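Local coordinates for gamma-glutamyltranspeptidase (Streptomyces lincolnensis, PDB 6J3A), which probably cleaves a gamma-glutamyl-type bond or transfers the gamma-glutamyl group, as an LmbA-like member of the gamma-glutamyltranspeptidase family of N-terminal nucleophile enzymes, at residues Val80-Thr86 with Leu473-Arg478; Ser439-Leu443 with Pro455-Arg459; Arg459-Thr463 with Pro479-Leu483. All coordinates share one frame; numbering follows the deposited sequence.

Interaction 1. Residues Val80-Thr86 with Leu473-Arg478; sequences VAPAGAT and LTPGRR
Ala81 is held through both of its backbone polar atoms by the loop Leu473-Arg478. Its N donates to Arg477 O at 2.9 Å and 166°, a nearly straight bond, while its O accepts from Gly476 N at 3.1 Å. Both partners belong to the second half of a type II turn, Thr474-Arg477, with Pro475 and Gly476 at its centre; Gly476 adopts the positive phi (76°) usual at the third position of such a turn. On the other side of the contact, Pro82-Ala85 forms a type I turn, so two reversals of the chain meet.

Packing is tight on the inner side. The methyl of Ala81 points into the contact and sits 3.3 Å from Thr474 O, with Leu473 CD1 beside it. Val80 lies close on the Gly476-Arg477 peptide, its CG1 3.4 Å from Gly476 O. Leu473 carries its CG anti to the backbone N (chi1 173°), which sets the branch point 3.4 Å from Ala85 O and leads CD2 on toward Thr86. The Pro475 ring is bordered by carbonyl oxygens: CB lies 3.5 Å from Ala83 O and CD 3.6 Å from Ala85 O, while CG meets the methyl CG2 of Thr86.

Toward solvent the contact is looser. Ala83, Gly476 and Arg477 are exposed, and the Arg477 side chain sets out from its backbone away from the opposing loop.

The surroundings tie the pair to several elements. Leu473 also packs on Val87 and Tyr90 of helix 87-92, whose N-cap is Thr86, its OG1 bonded to His89 N. Ala83 N bonds to Asp249 of helix 247-252, and Arg478 forms salt bridges with Glu258 of strand 256-265 and with Asp322.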
ATOM      1  N   VAL A  80      30.290  19.185   3.769  1.00 30.57           N
ATOM      2  CA  VAL A  80      31.134  19.811   4.800  1.00 31.54           C
ATOM      3  C   VAL A  80      30.845  21.304   4.974  1.00 33.00           C
ATOM      4  O   VAL A  80      30.182  21.933   4.146  1.00 34.14           O
ATOM      5  CB  VAL A  80      32.652  19.627   4.513  1.00 31.16           C
ATOM      6  CG1 VAL A  80      33.038  18.158   4.596  1.00 30.58           C
ATOM      7  CG2 VAL A  80      33.073  20.228   3.166  1.00 30.87           C
ATOM      8  N   ALA A  81      31.369  21.855   6.066  1.00 33.71           N
ATOM      9  CA  ALA A  81      31.402  23.296   6.282  1.00 33.07           C
ATOM     10  C   ALA A  81      32.291  23.979   5.236  1.00 33.07           C
ATOM     11  O   ALA A  81      33.284  23.389   4.778  1.00 31.25           O
ATOM     12  CB  ALA A  81      31.905  23.612   7.678  1.00 33.57           C
ATOM     13  N   PRO A  82      31.931  25.219   4.837  1.00 33.13           N
ATOM     14  CA  PRO A  82      32.821  25.904   3.894  1.00 32.82           C
ATOM     15  C   PRO A  82      34.162  26.293   4.521  1.00 32.34           C
ATOM     16  O   PRO A  82      34.268  26.445   5.745  1.00 31.67           O
ATOM     17  CB  PRO A  82      32.021  27.146   3.466  1.00 32.73           C
ATOM     18  CG  PRO A  82      30.602  26.862   3.837  1.00 33.03           C
ATOM     19  CD  PRO A  82      30.640  25.915   4.997  1.00 32.68           C
ATOM     20  N   ALA A  83      35.163  26.456   3.663  1.00 31.70           N
ATOM     21  CA  ALA A  83      36.509  26.876   4.050  1.00 30.80           C
ATOM     22  C   ALA A  83      36.544  28.097   4.997  1.00 31.78           C
ATOM     23  O   ALA A  83      37.407  28.171   5.882  1.00 32.85           O
ATOM     24  CB  ALA A  83      37.339  27.137   2.800  1.00 29.71           C
ATOM     25  N   GLY A  84      35.605  29.034   4.820  1.00 31.83           N
ATOM     26  CA  GLY A  84      35.493  30.232   5.684  1.00 31.37           C
ATOM     27  C   GLY A  84      34.538  30.153   6.882  1.00 30.84           C
ATOM     28  O   GLY A  84      34.251  31.173   7.528  1.00 28.60           O
ATOM     29  N   ALA A  85      34.063  28.952   7.194  1.00 30.70           N
ATOM     30  CA  ALA A  85      33.024  28.777   8.200  1.00 31.38           C
ATOM     31  C   ALA A  85      33.639  28.422   9.530  1.00 31.48           C
ATOM     32  O   ALA A  85      33.564  27.273   9.963  1.00 32.53           O
ATOM     33  CB  ALA A  85      32.043  27.702   7.765  1.00 32.05           C
ATOM     34  N   THR A  86      34.243  29.414  10.177  1.00 30.91           N
ATOM     35  CA  THR A  86      34.948  29.190  11.435  1.00 30.66           C
ATOM     36  C   THR A  86      34.077  29.580  12.617  1.00 31.35           C
ATOM     37  O   THR A  86      33.156  30.387  12.484  1.00 30.46           O
ATOM     38  CB  THR A  86      36.276  29.964  11.485  1.00 30.36           C
ATOM     39  OG1 THR A  86      36.022  31.372  11.445  1.00 30.22           O
ATOM     40  CG2 THR A  86      37.174  29.571  10.304  1.00 30.13           C
ATOM     41  N   LEU A 473      32.162  23.567  14.968  1.00 30.98           N
ATOM     42  CA  LEU A 473      32.049  24.003  13.580  1.00 30.98           C
ATOM     43  C   LEU A 473      33.456  24.121  13.002  1.00 30.86           C
ATOM     44  O   LEU A 473      34.289  24.860  13.530  1.00 31.97           O
ATOM     45  CB  LEU A 473      31.313  25.336  13.483  1.00 31.74           C
ATOM     46  CG  LEU A 473      31.287  25.984  12.089  1.00 32.11           C
ATOM     47  CD1 LEU A 473      30.605  25.084  11.064  1.00 32.20           C
ATOM     48  CD2 LEU A 473      30.620  27.351  12.139  1.00 31.79           C
ATOM     49  N   THR A 474      33.729  23.363  11.949  1.00 30.32           N
ATOM     50  CA  THR A 474      35.091  23.252  11.441  1.00 31.37           C
ATOM     51  C   THR A 474      35.108  23.213   9.911  1.00 32.20           C
ATOM     52  O   THR A 474      34.443  22.372   9.307  1.00 33.32           O
ATOM     53  CB  THR A 474      35.809  22.004  12.012  1.00 30.75           C
ATOM     54  OG1 THR A 474      35.721  22.002  13.445  1.00 31.55           O
ATOM     55  CG2 THR A 474      37.278  21.999  11.626  1.00 29.66           C
ATOM     56  N   PRO A 475      35.875  24.123   9.279  1.00 32.62           N
ATOM     57  CA  PRO A 475      36.054  24.104   7.815  1.00 31.73           C
ATOM     58  C   PRO A 475      36.490  22.745   7.280  1.00 30.54           C
ATOM     59  O   PRO A 475      37.386  22.137   7.846  1.00 30.33           O
ATOM     60  CB  PRO A 475      37.164  25.127   7.582  1.00 31.67           C
ATOM     61  CG  PRO A 475      37.072  26.056   8.735  1.00 32.47           C
ATOM     62  CD  PRO A 475      36.564  25.266   9.905  1.00 32.32           C
ATOM     63  N   GLY A 476      35.833  22.274   6.222  1.00 30.57           N
ATOM     64  CA  GLY A 476      36.165  20.994   5.574  1.00 30.80           C
ATOM     65  C   GLY A 476      35.696  19.747   6.315  1.00 31.00           C
ATOM     66  O   GLY A 476      36.103  18.632   5.984  1.00 29.43           O
ATOM     67  N   ARG A 477      34.829  19.938   7.307  1.00 31.58           N
ATOM     68  CA  ARG A 477      34.330  18.865   8.156  1.00 31.52           C
ATOM     69  C   ARG A 477      32.814  18.797   8.142  1.00 30.84           C
ATOM     70  O   ARG A 477      32.142  19.824   8.057  1.00 28.32           O
ATOM     71  CB  ARG A 477      34.816  19.096   9.578  1.00 33.35           C
ATOM     72  CG  ARG A 477      36.062  18.317   9.932  1.00 35.37           C
ATOM     73  CD  ARG A 477      37.122  18.313   8.855  1.00 37.06           C
ATOM     74  NE  ARG A 477      38.426  18.053   9.441  1.00 40.17           N
ATOM     75  CZ  ARG A 477      39.190  16.975   9.248  1.00 42.36           C
ATOM     76  NH1 ARG A 477      40.352  16.915   9.890  1.00 42.70           N
ATOM     77  NH2 ARG A 477      38.835  15.963   8.446  1.00 43.65           N
ATOM     78  N   ARG A 478      32.282  17.577   8.238  1.00 31.20           N
ATOM     79  CA  ARG A 478      30.834  17.386   8.255  1.00 31.66           C
ATOM     80  C   ARG A 478      30.280  17.800   9.593  1.00 30.76           C
ATOM     81  O   ARG A 478      30.900  17.547  10.618  1.00 30.43           O
ATOM     82  CB  ARG A 478      30.412  15.934   8.065  1.00 32.69           C
ATOM     83  CG  ARG A 478      30.819  15.297   6.751  1.00 33.84           C
ATOM     84  CD  ARG A 478      32.071  14.488   6.957  1.00 35.13           C
ATOM     85  NE  ARG A 478      32.003  13.161   6.380  1.00 36.34           N
ATOM     86  CZ  ARG A 478      32.722  12.115   6.791  1.00 36.73           C
ATOM     87  NH1 ARG A 478      32.571  10.953   6.184  1.00 38.36           N
ATOM     88  NH2 ARG A 478      33.577  12.196   7.808  1.00 36.35           N
TER

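Interaction 2. Residues Ser439-Leu443 with Pro455-Arg459; sequences SGGWL and PLGTR
Gly441 and Gly457 bring together two buried loops, Ser439-Leu443 after strand 433-436 and Pro455-Arg459 a short way further along the chain, in a contact joined largely through water. Their CA atoms are 4.0 Å apart, a close approach of two residues without side chains.

Three waters fill the polar seams. One donates to Gly441 O (3.0 Å) and to Pro455 O; a second accepts from Gly441 N and is hydrogen-bonded to Thr458 OG1; the third donates to Trp442 O at 2.6 Å and to Leu456 O. Beside them, the Pro455 ring brings CG to 3.3 Å from Trp442 O.

The direct hydrogen bond across the contact runs from Arg459 NH2 to Ser439 OG, 2.7 Å long and bent to 141° at the hydrogen. The hydroxyl lies at the edge of the guanidinium, near its plane, and also bonds to Thr421 OG1. Although Trp442 leaves its backbone heading away from the other loop, a chi1 of 49° puts CG between the backbone N and the carbonyl carbon, and the indole folds back from there, its benzo end meeting Thr458 OG1, 3.8 Å from CZ2. The second water rests above one indole face, and the ring stands 78° from the guanidinium.

Around this core, Leu443 packs on Thr151 and Val152 of helix 146-154, and Leu456 on Leu225 and Ala229 of helix 220-229.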
ATOM      1  N   SER A 439      17.672  14.301   3.079  1.00 27.81           N
ATOM      2  CA  SER A 439      17.145  15.390   3.881  1.00 27.81           C
ATOM      3  C   SER A 439      17.802  16.695   3.487  1.00 27.86           C
ATOM      4  O   SER A 439      18.708  16.716   2.657  1.00 27.94           O
ATOM      5  CB  SER A 439      17.422  15.107   5.357  1.00 27.79           C
ATOM      6  OG  SER A 439      16.855  16.095   6.199  1.00 27.72           O
ATOM      7  N   GLY A 440      17.324  17.780   4.091  1.00 28.72           N
ATOM      8  CA  GLY A 440      17.903  19.109   3.913  1.00 27.96           C
ATOM      9  C   GLY A 440      17.520  19.769   2.603  1.00 28.03           C
ATOM     10  O   GLY A 440      17.110  19.099   1.647  1.00 28.61           O
ATOM     11  N   GLY A 441      17.659  21.092   2.564  1.00 26.85           N
ATOM     12  CA  GLY A 441      17.270  21.881   1.401  1.00 25.75           C
ATOM     13  C   GLY A 441      15.764  22.006   1.310  1.00 24.95           C
ATOM     14  O   GLY A 441      15.218  22.160   0.222  1.00 22.95           O
ATOM     15  N   TRP A 442      15.109  21.958   2.472  1.00 25.01           N
ATOM     16  CA  TRP A 442      13.661  22.107   2.554  1.00 25.67           C
ATOM     17  C   TRP A 442      13.246  23.558   2.389  1.00 26.34           C
ATOM     18  O   TRP A 442      14.067  24.473   2.543  1.00 27.91           O
ATOM     19  CB  TRP A 442      13.082  21.505   3.842  1.00 27.13           C
ATOM     20  CG  TRP A 442      13.736  21.886   5.131  1.00 27.73           C
ATOM     21  CD1 TRP A 442      13.803  23.123   5.689  1.00 28.58           C
ATOM     22  CD2 TRP A 442      14.380  20.995   6.047  1.00 28.32           C
ATOM     23  NE1 TRP A 442      14.460  23.063   6.895  1.00 28.86           N
ATOM     24  CE2 TRP A 442      14.828  21.770   7.135  1.00 28.71           C
ATOM     25  CE3 TRP A 442      14.623  19.611   6.053  1.00 28.13           C
ATOM     26  CZ2 TRP A 442      15.520  21.213   8.218  1.00 29.57           C
ATOM     27  CZ3 TRP A 442      15.309  19.053   7.130  1.00 28.40           C
ATOM     28  CH2 TRP A 442      15.748  19.851   8.198  1.00 29.04           C
ATOM     29  N   LEU A 443      11.967  23.760   2.080  1.00 26.10           N
ATOM     30  CA  LEU A 443      11.471  25.071   1.632  1.00 26.21           C
ATOM     31  C   LEU A 443      11.403  26.162   2.691  1.00 26.08           C
ATOM     32  O   LEU A 443      11.428  27.335   2.340  1.00 27.12           O
ATOM     33  CB  LEU A 443      10.087  24.941   0.976  1.00 26.57           C
ATOM     34  CG  LEU A 443       8.865  24.510   1.820  1.00 27.30           C
ATOM     35  CD1 LEU A 443       8.161  25.652   2.559  1.00 27.32           C
ATOM     36  CD2 LEU A 443       7.849  23.806   0.928  1.00 27.43           C
ATOM     37  N   PRO A 455      16.144  25.772  -2.479  1.00 27.77           N
ATOM     38  CA  PRO A 455      17.091  26.432  -1.594  1.00 27.11           C
ATOM     39  C   PRO A 455      18.287  25.580  -1.162  1.00 27.32           C
ATOM     40  O   PRO A 455      18.328  24.375  -1.375  1.00 25.77           O
ATOM     41  CB  PRO A 455      16.233  26.739  -0.366  1.00 27.17           C
ATOM     42  CG  PRO A 455      15.247  25.622  -0.311  1.00 27.59           C
ATOM     43  CD  PRO A 455      15.096  25.074  -1.702  1.00 27.79           C
ATOM     44  N   LEU A 456      19.236  26.254  -0.526  1.00 28.80           N
ATOM     45  CA  LEU A 456      20.328  25.616   0.198  1.00 29.31           C
ATOM     46  C   LEU A 456      19.880  25.004   1.530  1.00 29.29           C
ATOM     47  O   LEU A 456      18.821  25.348   2.093  1.00 28.79           O
ATOM     48  CB  LEU A 456      21.440  26.633   0.464  1.00 30.18           C
ATOM     49  CG  LEU A 456      22.289  27.008  -0.754  1.00 30.62           C
ATOM     50  CD1 LEU A 456      22.947  28.365  -0.554  1.00 31.35           C
ATOM     51  CD2 LEU A 456      23.345  25.950  -1.021  1.00 30.60           C
ATOM     52  N   GLY A 457      20.727  24.108   2.029  1.00 28.13           N
ATOM     53  CA  GLY A 457      20.459  23.363   3.252  1.00 27.94           C
ATOM     54  C   GLY A 457      20.739  24.155   4.509  1.00 27.42           C
ATOM     55  O   GLY A 457      21.044  25.341   4.445  1.00 28.44           O
ATOM     56  N   THR A 458      20.616  23.491   5.654  1.00 26.53           N
ATOM     57  CA  THR A 458      20.815  24.120   6.959  1.00 26.44           C
ATOM     58  C   THR A 458      21.465  23.181   7.986  1.00 26.49           C
ATOM     59  O   THR A 458      21.179  23.280   9.188  1.00 25.62           O
ATOM     60  CB  THR A 458      19.470  24.588   7.536  1.00 26.37           C
ATOM     61  OG1 THR A 458      18.578  23.470   7.631  1.00 26.30           O
ATOM     62  CG2 THR A 458      18.846  25.688   6.664  1.00 26.75           C
ATOM     63  N   ARG A 459      22.345  22.287   7.528  1.00 26.28           N
ATOM     64  CA  ARG A 459      22.852  21.217   8.406  1.00 26.59           C
ATOM     65  C   ARG A 459      23.943  21.677   9.370  1.00 26.76           C
ATOM     66  O   ARG A 459      24.110  21.080  10.435  1.00 27.70           O
ATOM     67  CB  ARG A 459      23.330  20.010   7.600  1.00 26.64           C
ATOM     68  CG  ARG A 459      23.449  18.690   8.375  1.00 26.95           C
ATOM     69  CD  ARG A 459      22.133  18.155   8.921  1.00 27.43           C
ATOM     70  NE  ARG A 459      21.139  17.981   7.865  1.00 27.80           N
ATOM     71  CZ  ARG A 459      19.905  17.522   8.031  1.00 28.57           C
ATOM     72  NH1 ARG A 459      19.461  17.170   9.233  1.00 29.04           N
ATOM     73  NH2 ARG A 459      19.097  17.427   6.978  1.00 29.73           N
TER
HETATM   74  O   HOH W   1      17.184  21.914  -2.028  1.00 20.44           O
HETATM   75  O   HOH W   2      17.169  22.857   4.888  1.00 20.90           O
HETATM   76  O   HOH W   3      16.381  24.856   3.588  1.00 26.51           O

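Interaction 3. Residues Arg459-Thr463 with Pro479-Leu483; sequences RLQMT and PRTTL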
ATOM      1  N   ARG A 459      22.345  22.287   7.528  1.00 26.28           N
ATOM      2  CA  ARG A 459      22.852  21.217   8.406  1.00 26.59           C
ATOM      3  C   ARG A 459      23.943  21.677   9.370  1.00 26.76           C
ATOM      4  O   ARG A 459      24.110  21.080  10.435  1.00 27.70           O
ATOM      5  CB  ARG A 459      23.330  20.010   7.600  1.00 26.64           C
ATOM      6  CG  ARG A 459      23.449  18.690   8.375  1.00 26.95           C
ATOM      7  CD  ARG A 459      22.133  18.155   8.921  1.00 27.43           C
ATOM      8  NE  ARG A 459      21.139  17.981   7.865  1.00 27.80           N
ATOM      9  CZ  ARG A 459      19.905  17.522   8.031  1.00 28.57           C
ATOM     10  NH1 ARG A 459      19.461  17.170   9.233  1.00 29.04           N
ATOM     11  NH2 ARG A 459      19.097  17.427   6.978  1.00 29.73           N
ATOM     12  N   LEU A 460      24.657  22.751   9.033  1.00 26.65           N
ATOM     13  CA  LEU A 460      25.636  23.338   9.972  1.00 26.47           C
ATOM     14  C   LEU A 460      25.018  23.788  11.293  1.00 25.81           C
ATOM     15  O   LEU A 460      25.736  24.015  12.262  1.00 25.80           O
ATOM     16  CB  LEU A 460      26.411  24.498   9.336  1.00 26.31           C
ATOM     17  CG  LEU A 460      27.181  24.151   8.060  1.00 26.60           C
ATOM     18  CD1 LEU A 460      27.919  25.359   7.516  1.00 27.11           C
ATOM     19  CD2 LEU A 460      28.171  23.033   8.310  1.00 26.69           C
ATOM     20  N   GLN A 461      23.692  23.891  11.343  1.00 26.07           N
ATOM     21  CA  GLN A 461      22.990  24.193  12.588  1.00 27.61           C
ATOM     22  C   GLN A 461      23.271  23.229  13.728  1.00 28.29           C
ATOM     23  O   GLN A 461      23.083  23.579  14.887  1.00 28.92           O
ATOM     24  CB  GLN A 461      21.483  24.318  12.352  1.00 27.56           C
ATOM     25  CG  GLN A 461      20.694  23.025  12.337  1.00 28.14           C
ATOM     26  CD  GLN A 461      19.224  23.293  12.137  1.00 28.37           C
ATOM     27  OE1 GLN A 461      18.502  23.604  13.090  1.00 29.57           O
ATOM     28  NE2 GLN A 461      18.770  23.200  10.893  1.00 27.51           N
ATOM     29  N   MET A 462      23.706  22.020  13.386  1.00 29.83           N
ATOM     30  CA  MET A 462      23.967  20.966  14.354  1.00 30.77           C
ATOM     31  C   MET A 462      25.362  20.990  14.981  1.00 31.55           C
ATOM     32  O   MET A 462      25.601  20.298  15.971  1.00 32.92           O
ATOM     33  CB  MET A 462      23.710  19.619  13.683  1.00 31.32           C
ATOM     34  CG  MET A 462      22.343  19.551  13.005  1.00 31.22           C
ATOM     35  SD  MET A 462      21.754  17.877  12.733  1.00 30.09           S
ATOM     36  CE  MET A 462      20.045  18.227  12.379  1.00 30.47           C
ATOM     37  N   THR A 463      26.266  21.793  14.428  1.00 31.65           N
ATOM     38  CA  THR A 463      27.588  22.004  15.016  1.00 30.41           C
ATOM     39  C   THR A 463      27.494  22.953  16.203  1.00 30.63           C
ATOM     40  O   THR A 463      26.439  23.524  16.483  1.00 29.19           O
ATOM     41  CB  THR A 463      28.546  22.644  14.007  1.00 30.22           C
ATOM     42  OG1 THR A 463      28.019  23.910  13.602  1.00 29.37           O
ATOM     43  CG2 THR A 463      28.730  21.762  12.794  1.00 30.60           C
ATOM     44  N   PRO A 479      29.088  18.399   9.594  1.00 30.38           N
ATOM     45  CA  PRO A 479      28.423  18.516  10.877  1.00 31.09           C
ATOM     46  C   PRO A 479      27.962  17.139  11.350  1.00 32.30           C
ATOM     47  O   PRO A 479      27.834  16.188  10.554  1.00 32.40           O
ATOM     48  CB  PRO A 479      27.219  19.404  10.567  1.00 30.23           C
ATOM     49  CG  PRO A 479      26.916  19.125   9.140  1.00 29.52           C
ATOM     50  CD  PRO A 479      28.224  18.823   8.478  1.00 29.38           C
ATOM     51  N   ARG A 480      27.711  17.050  12.643  1.00 32.35           N
ATOM     52  CA  ARG A 480      27.205  15.832  13.232  1.00 32.86           C
ATOM     53  C   ARG A 480      25.741  15.664  12.838  1.00 32.51           C
ATOM     54  O   ARG A 480      24.859  16.302  13.408  1.00 35.44           O
ATOM     55  CB  ARG A 480      27.377  15.882  14.741  1.00 33.96           C
ATOM     56  CG  ARG A 480      27.308  14.532  15.410  1.00 35.30           C
ATOM     57  CD  ARG A 480      26.065  14.439  16.248  1.00 37.37           C
ATOM     58  NE  ARG A 480      26.189  15.207  17.482  1.00 39.28           N
ATOM     59  CZ  ARG A 480      25.190  15.823  18.116  1.00 41.76           C
ATOM     60  NH1 ARG A 480      25.453  16.474  19.245  1.00 43.03           N
ATOM     61  NH2 ARG A 480      23.940  15.822  17.632  1.00 42.27           N
ATOM     62  N   THR A 481      25.494  14.788  11.866  1.00 30.27           N
ATOM     63  CA  THR A 481      24.208  14.749  11.146  1.00 27.92           C
ATOM     64  C   THR A 481      23.248  13.709  11.736  1.00 27.52           C
ATOM     65  O   THR A 481      23.682  12.624  12.153  1.00 26.63           O
ATOM     66  CB  THR A 481      24.437  14.539   9.626  1.00 27.14           C
ATOM     67  OG1 THR A 481      23.221  14.767   8.910  1.00 26.65           O
ATOM     68  CG2 THR A 481      24.976  13.154   9.290  1.00 26.10           C
ATOM     69  N   THR A 482      21.955  14.051  11.793  1.00 26.90           N
ATOM     70  CA  THR A 482      20.927  13.135  12.334  1.00 26.89           C
ATOM     71  C   THR A 482      20.551  11.983  11.385  1.00 27.10           C
ATOM     72  O   THR A 482      19.965  10.990  11.814  1.00 25.88           O
ATOM     73  CB  THR A 482      19.637  13.872  12.734  1.00 26.31           C
ATOM     74  OG1 THR A 482      19.249  14.771  11.688  1.00 26.29           O
ATOM     75  CG2 THR A 482      19.851  14.633  14.028  1.00 26.35           C
ATOM     76  N   LEU A 483      20.917  12.125  10.114  1.00 26.90           N
ATOM     77  CA  LEU A 483      20.542  11.199   9.051  1.00 26.75           C
ATOM     78  C   LEU A 483      21.253   9.869   9.231  1.00 26.65           C
ATOM     79  O   LEU A 483      22.481   9.814   9.232  1.00 27.25           O
ATOM     80  CB  LEU A 483      20.898  11.799   7.691  1.00 27.34           C
ATOM     81  CG  LEU A 483      20.472  13.266   7.479  1.00 27.46           C
ATOM     82  CD1 LEU A 483      20.700  13.658   6.027  1.00 27.43           C
ATOM     83  CD2 LEU A 483      19.036  13.547   7.935  1.00 27.60           C
TER
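A 3-10 turn spans Arg459-Met462, with Met462 N bonded to Arg459 O, and the non-helical chain Pro479-Leu483 runs past it, closest at Thr463 and Pro479, whose CA atoms are 5.5 Å apart. The contact between them is built from van der Waals packing.

Pro479 fits against the turn. Its CB is 3.5 Å from Arg459 O and 3.6 Å from Thr463 CG2, while its CG meets the CG of Arg459 at 3.6 Å and, more loosely, Leu460 CD2. Thr463 is fixed in rotation by its hydroxyl, which donates to Leu460 O at 2.6 Å in the carbonyl plane; the same oxygen also receives Thr463 N. That leaves the methyl to face the proline.

Bends at chi2 (64°) and chi3 (56°) lead the Arg459 chain past Thr481, whose OG1 lies 3.6 Å from CD and is bonded to Gln78. The guanidinium then ends with one face against the Leu483 isobutyl group, CD2 being 3.9 Å from NH1. Its NE pairs with Glu60 in a salt bridge, and NH2 is taken up by Ser439. A leucine in place of Arg459 lacks the guanidinium and would probably leave the Glu60 carboxylate without its charged mate, the Ser439 hydroxyl without this donor and a gap beside Leu483. Met462 runs extended alongside: SD is 3.5 Å from Arg480 O, and CE approaches Thr482 OG1 and CG2.

Arg480 itself turns to Glu317, and Leu483 also touches Thr421, the first modelled residue after the break in the chain. In this family the nucleophile is the N-terminal threonine of the small subunit; Thr421 is placed as expected for it and probably is that residue, which would set these buried loops beside an N-terminal nucleophile active site.

Interactions 2 and 3 share Arg459, whose guanidinium meets Ser439 in one and Leu483 in the other; their centres lie 12 Å apart, and Ser439 CB packs on Leu483 CD2 at 3.4 Å. Interaction 3 also touches interaction 1, again with centres 12 Å apart, through Leu473 CB against Thr463 OG1 (3.6 Å) and Pro82 CD against Leu460 CD1 (3.7 Å). Interactions 1 and 2 stay apart, with nearest atoms about 7 Å from each other and centres 17 Å. Thr421, probably the catalytic nucleophile, meets both Ser439 and Leu483, which would place interactions 2 and 3 beside the active site, whereas interaction 1 lies farther out, partly at the surface.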